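Local coordinates for protein AimR transcriptional regulator (Bacillus phage phi3T, PDB 5ZVV) that activates transcription of the phage aimX locus as a dimer, apparently favouring lysis, and is switched off when the arbitrium peptide makes it monomeric, leading to lysogeny, at residues Leu65-Leu70 / Leu94-Ile98; Gln81-Tyr85 / Gly183-Glu187; Glu146-Phe150 / Phe189-Val193; Asn152-Met156 / Thr171-Leu175. The contacts are given in a common frame with arbitrary orientation. Residues are numbered along the deposited sequence.

Contact 1. Residues Leu65-Leu70 / Leu94-Ile98; sequences LSEYFL and LTDKI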
loop_
_atom_site.group_PDB
_atom_site.type_symbol
_atom_site.label_atom_id
_atom_site.label_comp_id
_atom_site.label_asym_id
_atom_site.label_seq_id
_atom_site.Cartn_x
_atom_site.Cartn_y
_atom_site.Cartn_z
ATOM N N LEU A 65 -24.306 -29.680 -9.201
ATOM C CA LEU A 65 -22.948 -29.490 -9.691
ATOM C C LEU A 65 -21.909 -29.928 -8.672
ATOM O O LEU A 65 -20.776 -30.241 -9.054
ATOM C CB LEU A 65 -22.722 -28.027 -10.078
ATOM C CG LEU A 65 -23.493 -27.557 -11.311
ATOM C CD1 LEU A 65 -23.206 -26.092 -11.599
ATOM C CD2 LEU A 65 -23.147 -28.424 -12.508
ATOM N N SER A 66 -22.267 -29.948 -7.387
ATOM C CA SER A 66 -21.373 -30.519 -6.389
ATOM C C SER A 66 -21.177 -32.006 -6.637
ATOM O O SER A 66 -20.070 -32.531 -6.476
ATOM C CB SER A 66 -21.921 -30.268 -4.985
ATOM O OG SER A 66 -21.093 -30.859 -4.001
ATOM N N GLU A 67 -22.241 -32.699 -7.043
ATOM C CA GLU A 67 -22.097 -34.108 -7.394
ATOM C C GLU A 67 -21.415 -34.282 -8.748
ATOM O O GLU A 67 -20.614 -35.205 -8.930
ATOM C CB GLU A 67 -23.469 -34.786 -7.388
ATOM C CG GLU A 67 -23.437 -36.275 -7.687
ATOM C CD GLU A 67 -24.811 -36.910 -7.593
ATOM O OE1 GLU A 67 -25.798 -36.170 -7.384
ATOM O OE2 GLU A 67 -24.904 -38.149 -7.727
ATOM N N TYR A 68 -21.708 -33.393 -9.699
ATOM C CA TYR A 68 -21.233 -33.565 -11.068
ATOM C C TYR A 68 -19.742 -33.268 -11.186
ATOM O O TYR A 68 -19.001 -34.014 -11.837
ATOM C CB TYR A 68 -22.041 -32.666 -12.003
ATOM C CG TYR A 68 -21.746 -32.852 -13.472
ATOM C CD1 TYR A 68 -22.447 -33.784 -14.225
ATOM C CD2 TYR A 68 -20.778 -32.086 -14.110
ATOM C CE1 TYR A 68 -22.191 -33.954 -15.568
ATOM C CE2 TYR A 68 -20.510 -32.251 -15.453
ATOM C CZ TYR A 68 -21.220 -33.188 -16.177
ATOM O OH TYR A 68 -20.967 -33.356 -17.518
ATOM N N PHE A 69 -19.285 -32.180 -10.559
ATOM C CA PHE A 69 -17.896 -31.756 -10.710
ATOM C C PHE A 69 -16.928 -32.804 -10.179
ATOM O O PHE A 69 -15.837 -32.990 -10.733
ATOM C CB PHE A 69 -17.670 -30.424 -9.994
ATOM C CG PHE A 69 -18.202 -29.230 -10.736
ATOM C CD1 PHE A 69 -18.639 -29.342 -12.046
ATOM C CD2 PHE A 69 -18.250 -27.987 -10.123
ATOM C CE1 PHE A 69 -19.123 -28.241 -12.727
ATOM C CE2 PHE A 69 -18.732 -26.882 -10.802
ATOM C CZ PHE A 69 -19.167 -27.010 -12.103
ATOM N N LEU A 70 -17.303 -33.498 -9.102
ATOM C CA LEU A 70 -16.424 -34.496 -8.510
ATOM C C LEU A 70 -16.256 -35.730 -9.386
ATOM O O LEU A 70 -15.406 -36.571 -9.080
ATOM C CB LEU A 70 -16.943 -34.902 -7.130
ATOM C CG LEU A 70 -16.939 -33.790 -6.079
ATOM C CD1 LEU A 70 -17.480 -34.305 -4.753
ATOM C CD2 LEU A 70 -15.540 -33.210 -5.908
ATOM N N LEU A 94 -16.899 -27.713 -1.835
ATOM C CA LEU A 94 -16.652 -28.257 -3.164
ATOM C C LEU A 94 -15.330 -27.752 -3.726
ATOM O O LEU A 94 -14.552 -28.531 -4.288
ATOM C CB LEU A 94 -17.809 -27.888 -4.093
ATOM C CG LEU A 94 -17.723 -28.363 -5.543
ATOM C CD1 LEU A 94 -17.677 -29.880 -5.609
ATOM C CD2 LEU A 94 -18.895 -27.829 -6.345
ATOM N N THR A 95 -15.059 -26.452 -3.574
ATOM C CA THR A 95 -13.829 -25.877 -4.113
ATOM C C THR A 95 -12.600 -26.581 -3.553
ATOM O O THR A 95 -11.667 -26.898 -4.297
ATOM C CB THR A 95 -13.762 -24.380 -3.809
ATOM O OG1 THR A 95 -14.858 -23.702 -4.439
ATOM C CG2 THR A 95 -12.452 -23.789 -4.314
ATOM N N ASP A 96 -12.589 -26.850 -2.244
ATOM C CA ASP A 96 -11.420 -27.479 -1.638
ATOM C C ASP A 96 -11.297 -28.938 -2.055
ATOM O O ASP A 96 -10.182 -29.434 -2.278
ATOM C CB ASP A 96 -11.482 -27.343 -0.118
ATOM C CG ASP A 96 -11.351 -25.902 0.339
ATOM O OD1 ASP A 96 -10.763 -25.092 -0.411
ATOM O OD2 ASP A 96 -11.831 -25.579 1.447
ATOM N N LYS A 97 -12.426 -29.643 -2.178
ATOM C CA LYS A 97 -12.370 -31.008 -2.700
ATOM C C LYS A 97 -11.775 -31.037 -4.107
ATOM O O LYS A 97 -10.886 -31.847 -4.408
ATOM C CB LYS A 97 -13.766 -31.631 -2.685
ATOM C CG LYS A 97 -14.314 -31.868 -1.285
ATOM C CD LYS A 97 -15.735 -32.404 -1.326
ATOM C CE LYS A 97 -16.315 -32.515 0.078
ATOM N NZ LYS A 97 -17.740 -32.948 0.064
ATOM N N ILE A 98 -12.245 -30.140 -4.980
ATOM C CA ILE A 98 -11.726 -30.082 -6.344
ATOM C C ILE A 98 -10.249 -29.706 -6.344
ATOM O O ILE A 98 -9.469 -30.214 -7.157
ATOM C CB ILE A 98 -12.559 -29.104 -7.196
ATOM C CG1 ILE A 98 -14.018 -29.560 -7.265
ATOM C CG2 ILE A 98 -11.979 -28.989 -8.598
ATOM C CD1 ILE A 98 -14.902 -28.648 -8.081
HETATM O O HOH W 1 -18.950 -30.987 -2.078
#
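Two helical segments run side by side in the same direction, their axes 1° from parallel and 10.7 Å apart at closest approach. The nearest CA pairs are one helical turn apart: S66 with L94 at 6.1 Å, L70 with I98 at 6.8 Å. L94 is the centre of the contact: its CD2 lies 3.7 Å from S66 CA and 3.8 Å from F69 CD2, while its CD1 is 4.0 Å from L70 CD2. One turn on, I98 CD1 meets F69 CB at 3.8 Å. L70 reaches across with CD2, 4.0 Å from K97 CB and 4.2 Å from I98 CG1. No direct hydrogen bond joins the segments, but beside the apolar contact a water bridges S66 OG (2.9 Å) and K97 NZ (3.1 Å). Helix 77-88 between them packs against both, S82 touching F69 and I98, and S86 touching L94. Parallel helices two places apart in the chain, with the middle one against both, are characteristic of the stacked helical hairpins of a TPR-like solenoid.

Contact 2. Residues Gln81-Tyr85 / Gly183-Glu187; sequences QSVEY and GFIKE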
loop_
_atom_site.group_PDB
_atom_site.type_symbol
_atom_site.label_atom_id
_atom_site.label_comp_id
_atom_site.label_asym_id
_atom_site.label_seq_id
_atom_site.Cartn_x
_atom_site.Cartn_y
_atom_site.Cartn_z
ATOM N N GLN A 81 -11.892 -25.689 -15.158
ATOM C CA GLN A 81 -13.094 -24.868 -15.245
ATOM C C GLN A 81 -13.972 -25.061 -14.017
ATOM O O GLN A 81 -14.514 -24.092 -13.470
ATOM C CB GLN A 81 -13.874 -25.210 -16.517
ATOM C CG GLN A 81 -13.148 -24.872 -17.803
ATOM C CD GLN A 81 -13.932 -25.266 -19.041
ATOM O OE1 GLN A 81 -14.542 -26.333 -19.089
ATOM N NE2 GLN A 81 -13.923 -24.402 -20.048
ATOM N N SER A 82 -14.099 -26.305 -13.552
ATOM C CA SER A 82 -14.955 -26.581 -12.404
ATOM C C SER A 82 -14.424 -25.911 -11.143
ATOM O O SER A 82 -15.207 -25.424 -10.322
ATOM C CB SER A 82 -15.095 -28.088 -12.192
ATOM O OG SER A 82 -14.035 -28.600 -11.407
ATOM N N VAL A 83 -13.098 -25.867 -10.968
ATOM C CA VAL A 83 -12.575 -25.219 -9.768
ATOM C C VAL A 83 -12.822 -23.716 -9.829
ATOM O O VAL A 83 -13.134 -23.087 -8.806
ATOM C CB VAL A 83 -11.085 -25.555 -9.541
ATOM C CG1 VAL A 83 -10.157 -24.641 -10.331
ATOM C CG2 VAL A 83 -10.755 -25.480 -8.055
ATOM N N GLU A 84 -12.732 -23.121 -11.026
ATOM C CA GLU A 84 -12.998 -21.687 -11.123
ATOM C C GLU A 84 -14.471 -21.375 -10.873
ATOM O O GLU A 84 -14.801 -20.434 -10.137
ATOM C CB GLU A 84 -12.556 -21.143 -12.484
ATOM C CG GLU A 84 -13.141 -19.767 -12.833
ATOM C CD GLU A 84 -12.801 -18.671 -11.823
ATOM O OE1 GLU A 84 -11.911 -18.870 -10.968
ATOM O OE2 GLU A 84 -13.430 -17.593 -11.888
ATOM N N TYR A 85 -15.373 -22.147 -11.483
ATOM C CA TYR A 85 -16.798 -21.924 -11.256
ATOM C C TYR A 85 -17.165 -22.149 -9.793
ATOM O O TYR A 85 -17.960 -21.395 -9.219
ATOM C CB TYR A 85 -17.625 -22.835 -12.166
ATOM C CG TYR A 85 -19.082 -22.444 -12.268
ATOM C CD1 TYR A 85 -19.469 -21.309 -12.969
ATOM C CD2 TYR A 85 -20.071 -23.216 -11.672
ATOM C CE1 TYR A 85 -20.799 -20.950 -13.069
ATOM C CE2 TYR A 85 -21.404 -22.866 -11.766
ATOM C CZ TYR A 85 -21.762 -21.734 -12.465
ATOM O OH TYR A 85 -23.089 -21.381 -12.560
ATOM N N GLY A 183 -13.058 -17.497 -23.830
ATOM C CA GLY A 183 -13.824 -18.632 -23.365
ATOM C C GLY A 183 -14.339 -18.426 -21.953
ATOM O O GLY A 183 -14.355 -17.319 -21.422
ATOM N N PHE A 184 -14.757 -19.546 -21.359
ATOM C CA PHE A 184 -15.418 -19.533 -20.056
ATOM C C PHE A 184 -14.527 -18.924 -18.976
ATOM O O PHE A 184 -14.963 -18.053 -18.210
ATOM C CB PHE A 184 -15.822 -20.965 -19.696
ATOM C CG PHE A 184 -16.252 -21.146 -18.277
ATOM C CD1 PHE A 184 -17.550 -20.860 -17.891
ATOM C CD2 PHE A 184 -15.363 -21.626 -17.330
ATOM C CE1 PHE A 184 -17.949 -21.034 -16.581
ATOM C CE2 PHE A 184 -15.757 -21.802 -16.020
ATOM C CZ PHE A 184 -17.052 -21.508 -15.647
ATOM N N ILE A 185 -13.273 -19.377 -18.898
ATOM C CA ILE A 185 -12.364 -18.904 -17.856
ATOM C C ILE A 185 -12.139 -17.401 -17.978
ATOM O O ILE A 185 -12.173 -16.671 -16.979
ATOM C CB ILE A 185 -11.037 -19.685 -17.916
ATOM C CG1 ILE A 185 -11.257 -21.134 -17.479
ATOM C CG2 ILE A 185 -9.974 -19.017 -17.055
ATOM C CD1 ILE A 185 -11.657 -21.274 -16.023
ATOM N N LYS A 186 -11.919 -16.915 -19.206
ATOM C CA LYS A 186 -11.627 -15.497 -19.399
ATOM C C LYS A 186 -12.820 -14.624 -19.030
ATOM O O LYS A 186 -12.648 -13.540 -18.461
ATOM C CB LYS A 186 -11.199 -15.240 -20.846
ATOM C CG LYS A 186 -10.758 -13.808 -21.121
ATOM C CD LYS A 186 -10.213 -13.650 -22.533
ATOM C CE LYS A 186 -9.865 -12.202 -22.827
ATOM N NZ LYS A 186 -9.055 -12.064 -24.066
ATOM N N GLU A 187 -14.037 -15.075 -19.339
ATOM C CA GLU A 187 -15.223 -14.322 -18.937
ATOM C C GLU A 187 -15.396 -14.331 -17.421
ATOM O O GLU A 187 -15.784 -13.316 -16.825
ATOM C CB GLU A 187 -16.464 -14.889 -19.628
ATOM C CG GLU A 187 -16.417 -14.788 -21.142
ATOM C CD GLU A 187 -16.231 -13.363 -21.617
ATOM O OE1 GLU A 187 -17.081 -12.508 -21.285
ATOM O OE2 GLU A 187 -15.228 -13.093 -22.308
HETATM O O HOH W 2 -12.480 -21.878 -20.379
#
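Q81 starts the contact with both backbone and side chain: its CA lies 3.9 Å from I185 CD1, its CB 3.9 Å from F184 CE2, and its carbonyl O 3.6 Å from F184 CE2, at the edge of that ring. Both ends of its amide are bonded: OE1 accepts from L46 N, and NE2 donates to N45 OD1 and to a water 2.9 Å away. The same water accepts from I185 N at 3.0 Å, so it takes up a backbone NH of the first turn of helix 184-203. G183 is the N-cap there; at its backbone angles a CB would collide with the preceding carbonyl, which calls for glycine. S82 and V83 turn to other helices of the chain. E84 packs its CB on I185 CD1 at 3.7 Å, and its carboxylate goes on to S188, R192 and Y117. Y85 ends the segment with CD1 3.6 Å from F184 CZ; the two rings are oblique, centroids 6.0 Å apart and planes at 45°, while Y85 OH binds E61. Between the segments themselves, then, the joint is mainly apolar and bridged by one ordered water, with no direct hydrogen bond, so the polar ends of Q81, E84 and Y85 are paired with other parts of the chain while their carbon atoms and rings make the contact.

Contact 3. Residues Glu146-Phe150 / Phe189-Val193; sequences EMLFF and FKSRV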
loop_
_atom_site.group_PDB
_atom_site.type_symbol
_atom_site.label_atom_id
_atom_site.label_comp_id
_atom_site.label_asym_id
_atom_site.label_seq_id
_atom_site.Cartn_x
_atom_site.Cartn_y
_atom_site.Cartn_z
ATOM N N GLU A 146 -3.702 -18.633 -17.988
ATOM C CA GLU A 146 -4.781 -18.480 -17.014
ATOM C C GLU A 146 -4.239 -18.332 -15.598
ATOM O O GLU A 146 -4.534 -17.356 -14.900
ATOM C CB GLU A 146 -5.737 -19.672 -17.100
ATOM C CG GLU A 146 -6.556 -19.738 -18.380
ATOM C CD GLU A 146 -5.807 -20.381 -19.529
ATOM O OE1 GLU A 146 -4.713 -20.936 -19.294
ATOM O OE2 GLU A 146 -6.315 -20.332 -20.669
HETATM N N MSE A 147 -3.420 -19.282 -15.164
HETATM C CA MSE A 147 -2.906 -19.229 -13.806
HETATM C C MSE A 147 -1.923 -18.080 -13.640
HETATM O O MSE A 147 -1.924 -17.419 -12.598
HETATM C CB MSE A 147 -2.279 -20.563 -13.413
HETATM C CG MSE A 147 -3.321 -21.629 -13.065
HETATM SE SE MSE A 147 -4.733 -20.988 -11.851
HETATM C CE MSE A 147 -6.105 -20.470 -13.154
ATOM N N LEU A 148 -1.123 -17.809 -14.680
ATOM C CA LEU A 148 -0.296 -16.606 -14.661
ATOM C C LEU A 148 -1.153 -15.381 -14.389
ATOM O O LEU A 148 -0.745 -14.470 -13.659
ATOM C CB LEU A 148 0.457 -16.449 -15.983
ATOM C CG LEU A 148 1.718 -17.290 -16.193
ATOM C CD1 LEU A 148 2.224 -17.137 -17.622
ATOM C CD2 LEU A 148 2.796 -16.905 -15.191
ATOM N N PHE A 149 -2.364 -15.362 -14.949
ATOM C CA PHE A 149 -3.314 -14.306 -14.630
ATOM C C PHE A 149 -3.789 -14.427 -13.188
ATOM O O PHE A 149 -3.683 -13.473 -12.404
ATOM C CB PHE A 149 -4.492 -14.370 -15.608
ATOM C CG PHE A 149 -5.469 -13.234 -15.475
ATOM C CD1 PHE A 149 -6.486 -13.278 -14.535
ATOM C CD2 PHE A 149 -5.387 -12.135 -16.311
ATOM C CE1 PHE A 149 -7.389 -12.239 -14.419
ATOM C CE2 PHE A 149 -6.291 -11.093 -16.203
ATOM C CZ PHE A 149 -7.292 -11.148 -15.251
ATOM N N PHE A 150 -4.277 -15.613 -12.805
ATOM C CA PHE A 150 -5.001 -15.728 -11.544
ATOM C C PHE A 150 -4.072 -15.621 -10.345
ATOM O O PHE A 150 -4.473 -15.093 -9.301
ATOM C CB PHE A 150 -5.787 -17.040 -11.492
ATOM C CG PHE A 150 -6.767 -17.110 -10.355
ATOM C CD1 PHE A 150 -7.953 -16.394 -10.403
ATOM C CD2 PHE A 150 -6.498 -17.880 -9.235
ATOM C CE1 PHE A 150 -8.855 -16.449 -9.359
ATOM C CE2 PHE A 150 -7.396 -17.941 -8.187
ATOM C CZ PHE A 150 -8.578 -17.222 -8.249
ATOM N N PHE A 189 -12.952 -14.566 -15.147
ATOM C CA PHE A 189 -11.957 -13.632 -14.631
ATOM C C PHE A 189 -12.374 -12.191 -14.892
ATOM O O PHE A 189 -12.164 -11.312 -14.045
ATOM C CB PHE A 189 -10.594 -13.923 -15.258
ATOM C CG PHE A 189 -9.970 -15.208 -14.785
ATOM C CD1 PHE A 189 -10.551 -15.944 -13.761
ATOM C CD2 PHE A 189 -8.794 -15.673 -15.354
ATOM C CE1 PHE A 189 -9.979 -17.123 -13.319
ATOM C CE2 PHE A 189 -8.212 -16.854 -14.911
ATOM C CZ PHE A 189 -8.806 -17.579 -13.894
ATOM N N LYS A 190 -12.971 -11.933 -16.059
ATOM C CA LYS A 190 -13.464 -10.594 -16.362
ATOM C C LYS A 190 -14.484 -10.142 -15.327
ATOM O O LYS A 190 -14.415 -9.016 -14.823
ATOM C CB LYS A 190 -14.071 -10.553 -17.766
ATOM C CG LYS A 190 -13.064 -10.396 -18.901
ATOM C CD LYS A 190 -13.781 -10.335 -20.245
ATOM C CE LYS A 190 -12.805 -10.252 -21.408
ATOM N NZ LYS A 190 -13.513 -10.357 -22.717
ATOM N N SER A 191 -15.440 -11.008 -14.994
ATOM C CA SER A 191 -16.427 -10.639 -13.984
ATOM C C SER A 191 -15.765 -10.372 -12.635
ATOM O O SER A 191 -16.100 -9.391 -11.953
ATOM C CB SER A 191 -17.490 -11.731 -13.867
ATOM O OG SER A 191 -16.918 -12.956 -13.444
ATOM N N ARG A 192 -14.810 -11.223 -12.242
ATOM C CA ARG A 192 -14.076 -11.003 -10.994
ATOM C C ARG A 192 -13.447 -9.614 -10.955
ATOM O O ARG A 192 -13.720 -8.810 -10.049
ATOM C CB ARG A 192 -12.992 -12.070 -10.824
ATOM C CG ARG A 192 -13.469 -13.472 -10.475
ATOM C CD ARG A 192 -12.256 -14.385 -10.352
ATOM N NE ARG A 192 -12.580 -15.769 -10.025
ATOM C CZ ARG A 192 -12.641 -16.250 -8.786
ATOM N NH1 ARG A 192 -12.419 -15.454 -7.749
ATOM N NH2 ARG A 192 -12.930 -17.527 -8.587
ATOM N N VAL A 193 -12.592 -9.316 -11.938
ATOM C CA VAL A 193 -11.900 -8.032 -11.965
ATOM C C VAL A 193 -12.896 -6.882 -12.041
ATOM O O VAL A 193 -12.674 -5.818 -11.450
ATOM C CB VAL A 193 -10.897 -8.001 -13.135
ATOM C CG1 VAL A 193 -10.200 -6.648 -13.209
ATOM C CG2 VAL A 193 -9.880 -9.123 -12.979
#
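Aromatic packing dominates. The F189 ring enters as a knob in the hole formed by E146, M147, F149 and F150, with its CD2 3.4 Å from F149 CD1 and its CE1 3.6 Å from F150 CD1. Both ring pairs are near parallel but slid so far sideways that they barely overlap: F189 and F149 have planes at 5° and centroids 5.3 Å apart, F189 and F150 planes at 21° and centroids 5.4 Å apart. Y117 of helix 108-124 stacks on F150. Aliphatic contacts fill in around this cluster. CE of selenomethionine M147 sits 4.0 Å from F189 CZ, near the ring plane, and V193 CG2 is 4.0 Å from F149 CZ at the edge of that ring. Among polar groups, E146 O, which accepts the F150 N hydrogen bond within its helix, lies 3.7 Å from F189 CE2. R192 presents a face of its guanidinium to the edge of the F150 ring, with CZ 3.8 Å from F150 CE1, while its charge is met by E84 and D87 and its NH1 bonds Y157. The two segments run 9° from parallel, their axes 12.4 Å apart at closest approach, a wide spacing that large rings fill. An aromatic knob, F189, thus joins helix 145-161 to helix 184-203, past the intervening helix 165-173, as first helices of successive hairpins pack in TPR-like folds.

Contact 4. Residues Asn152-Met156 / Thr171-Leu175; sequences NAMLM and TSKLL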
loop_
_atom_site.group_PDB
_atom_site.type_symbol
_atom_site.label_atom_id
_atom_site.label_comp_id
_atom_site.label_asym_id
_atom_site.label_seq_id
_atom_site.Cartn_x
_atom_site.Cartn_y
_atom_site.Cartn_z
ATOM N N ASN A 152 -1.970 -13.559 -9.998
ATOM C CA ASN A 152 -1.910 -12.132 -9.716
ATOM C C ASN A 152 -3.262 -11.558 -9.315
ATOM O O ASN A 152 -3.342 -10.791 -8.349
ATOM C CB ASN A 152 -1.359 -11.378 -10.929
ATOM C CG ASN A 152 0.133 -11.574 -11.098
ATOM O OD1 ASN A 152 0.929 -10.992 -10.364
ATOM N ND2 ASN A 152 0.521 -12.402 -12.061
ATOM N N ALA A 153 -4.331 -11.936 -10.022
ATOM C CA ALA A 153 -5.659 -11.424 -9.699
ATOM C C ALA A 153 -6.088 -11.810 -8.288
ATOM O O ALA A 153 -6.788 -11.040 -7.620
ATOM C CB ALA A 153 -6.677 -11.931 -10.721
HETATM N N MSE A 154 -5.673 -12.981 -7.818
HETATM C CA MSE A 154 -6.034 -13.452 -6.483
HETATM C C MSE A 154 -5.437 -12.569 -5.397
HETATM O O MSE A 154 -5.949 -12.515 -4.280
HETATM C CB MSE A 154 -5.578 -14.898 -6.281
HETATM C CG MSE A 154 -4.085 -15.043 -6.063
HETATM SE SE MSE A 154 -3.554 -16.907 -5.880
HETATM C CE MSE A 154 -1.733 -16.669 -5.211
ATOM N N LEU A 155 -4.336 -11.890 -5.728
ATOM C CA LEU A 155 -3.704 -11.003 -4.761
ATOM C C LEU A 155 -4.598 -9.816 -4.437
ATOM O O LEU A 155 -4.489 -9.236 -3.353
ATOM C CB LEU A 155 -2.353 -10.520 -5.291
ATOM C CG LEU A 155 -1.268 -11.575 -5.498
ATOM C CD1 LEU A 155 0.030 -10.925 -5.954
ATOM C CD2 LEU A 155 -1.043 -12.389 -4.227
HETATM N N MSE A 156 -5.489 -9.450 -5.353
HETATM C CA MSE A 156 -6.376 -8.305 -5.166
HETATM C C MSE A 156 -7.380 -8.538 -4.047
HETATM O O MSE A 156 -7.756 -7.599 -3.344
HETATM C CB MSE A 156 -7.114 -7.984 -6.467
HETATM C CG MSE A 156 -6.207 -7.569 -7.604
HETATM SE SE MSE A 156 -7.206 -7.160 -9.226
HETATM C CE MSE A 156 -8.156 -5.568 -8.607
ATOM N N THR A 171 -1.881 -3.906 -8.937
ATOM C CA THR A 171 -1.992 -5.302 -9.348
ATOM C C THR A 171 -2.851 -5.430 -10.599
ATOM O O THR A 171 -2.472 -6.115 -11.556
ATOM C CB THR A 171 -2.564 -6.157 -8.214
ATOM O OG1 THR A 171 -1.657 -6.156 -7.104
ATOM C CG2 THR A 171 -2.764 -7.594 -8.680
ATOM N N SER A 172 -3.997 -4.741 -10.627
ATOM C CA SER A 172 -4.874 -4.846 -11.783
ATOM C C SER A 172 -4.233 -4.264 -13.031
ATOM O O SER A 172 -4.621 -4.638 -14.142
ATOM C CB SER A 172 -6.214 -4.159 -11.510
ATOM O OG SER A 172 -6.046 -2.769 -11.304
ATOM N N LYS A 173 -3.246 -3.376 -12.877
ATOM C CA LYS A 173 -2.567 -2.837 -14.045
ATOM C C LYS A 173 -1.626 -3.849 -14.685
ATOM O O LYS A 173 -1.200 -3.639 -15.824
ATOM C CB LYS A 173 -1.804 -1.565 -13.671
ATOM C CG LYS A 173 -2.711 -0.415 -13.267
ATOM C CD LYS A 173 -1.915 0.785 -12.796
ATOM C CE LYS A 173 -2.828 1.835 -12.182
ATOM N NZ LYS A 173 -2.052 2.996 -11.661
ATOM N N LEU A 174 -1.307 -4.940 -13.995
ATOM C CA LEU A 174 -0.467 -5.985 -14.563
ATOM C C LEU A 174 -1.274 -7.087 -15.236
ATOM O O LEU A 174 -0.685 -7.992 -15.836
ATOM C CB LEU A 174 0.427 -6.590 -13.474
ATOM C CG LEU A 174 1.287 -5.600 -12.686
ATOM C CD1 LEU A 174 2.104 -6.320 -11.616
ATOM C CD2 LEU A 174 2.190 -4.803 -13.617
ATOM N N LEU A 175 -2.602 -7.031 -15.154
ATOM C CA LEU A 175 -3.464 -8.058 -15.731
ATOM C C LEU A 175 -3.678 -7.761 -17.209
ATOM O O LEU A 175 -4.420 -6.839 -17.565
ATOM C CB LEU A 175 -4.794 -8.111 -14.985
ATOM C CG LEU A 175 -4.716 -8.422 -13.491
ATOM C CD1 LEU A 175 -6.104 -8.396 -12.882
ATOM C CD2 LEU A 175 -4.052 -9.769 -13.266
#
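T171 takes the m rotamer, which sends OG1 back to the carbonyl of L167 and leaves CG2 facing the other helix, 3.3 Å from N152 O and 3.6 Å from M156 CG. N152 O accepts L155 N at 3.0 Å, an i to i+3 bond at a kink where the nitrogens of N152 and L155 lack bonds to the preceding turn. N152, also m, turns ND2 to L148 O, so its CB rather than its amide meets L175 CD2, at 3.9 Å. These are the two helices of one hairpin, 145-161 and 165-173, consecutive in the chain as in a TPR-like repeat. Selenomethionine M156 is extended to SE (m, t) and then bends (chi3 p), placing CE 3.8 Å from S172 CB and SE 4.0 Å from L175 CD1. L175 has left the helix with extended backbone angles; its mt side chain folds back, with CD1 4.2 Å from A153 CB. L155 CB comes 4.5 Å from T171 CG2, and its side chain also packs on N131 of the second subunit.

Overall arrangement
From the N terminus, helix 61-69 opens contact 1, and before helix 92-103 closes it, helix 77-88 has opened contact 2; the two therefore cross, and they touch through S82, V83 and Y85. Contact 2 stays open over nearly a hundred residues. Within that span helix 145-161 opens contact 3 and then contact 4, which helix 165-173 closes first, so contact 4 is a short hairpin loop lying within both longer ones. Helix 184-203 then closes contact 2 at its start and contact 3 six residues further on, so these two cross, with E84-R192 as a salt bridge between them. Contact 1 joins contact 3 through contact 2, and contact 3 in turn touches contact 4, where L175 packs on F149 and V193.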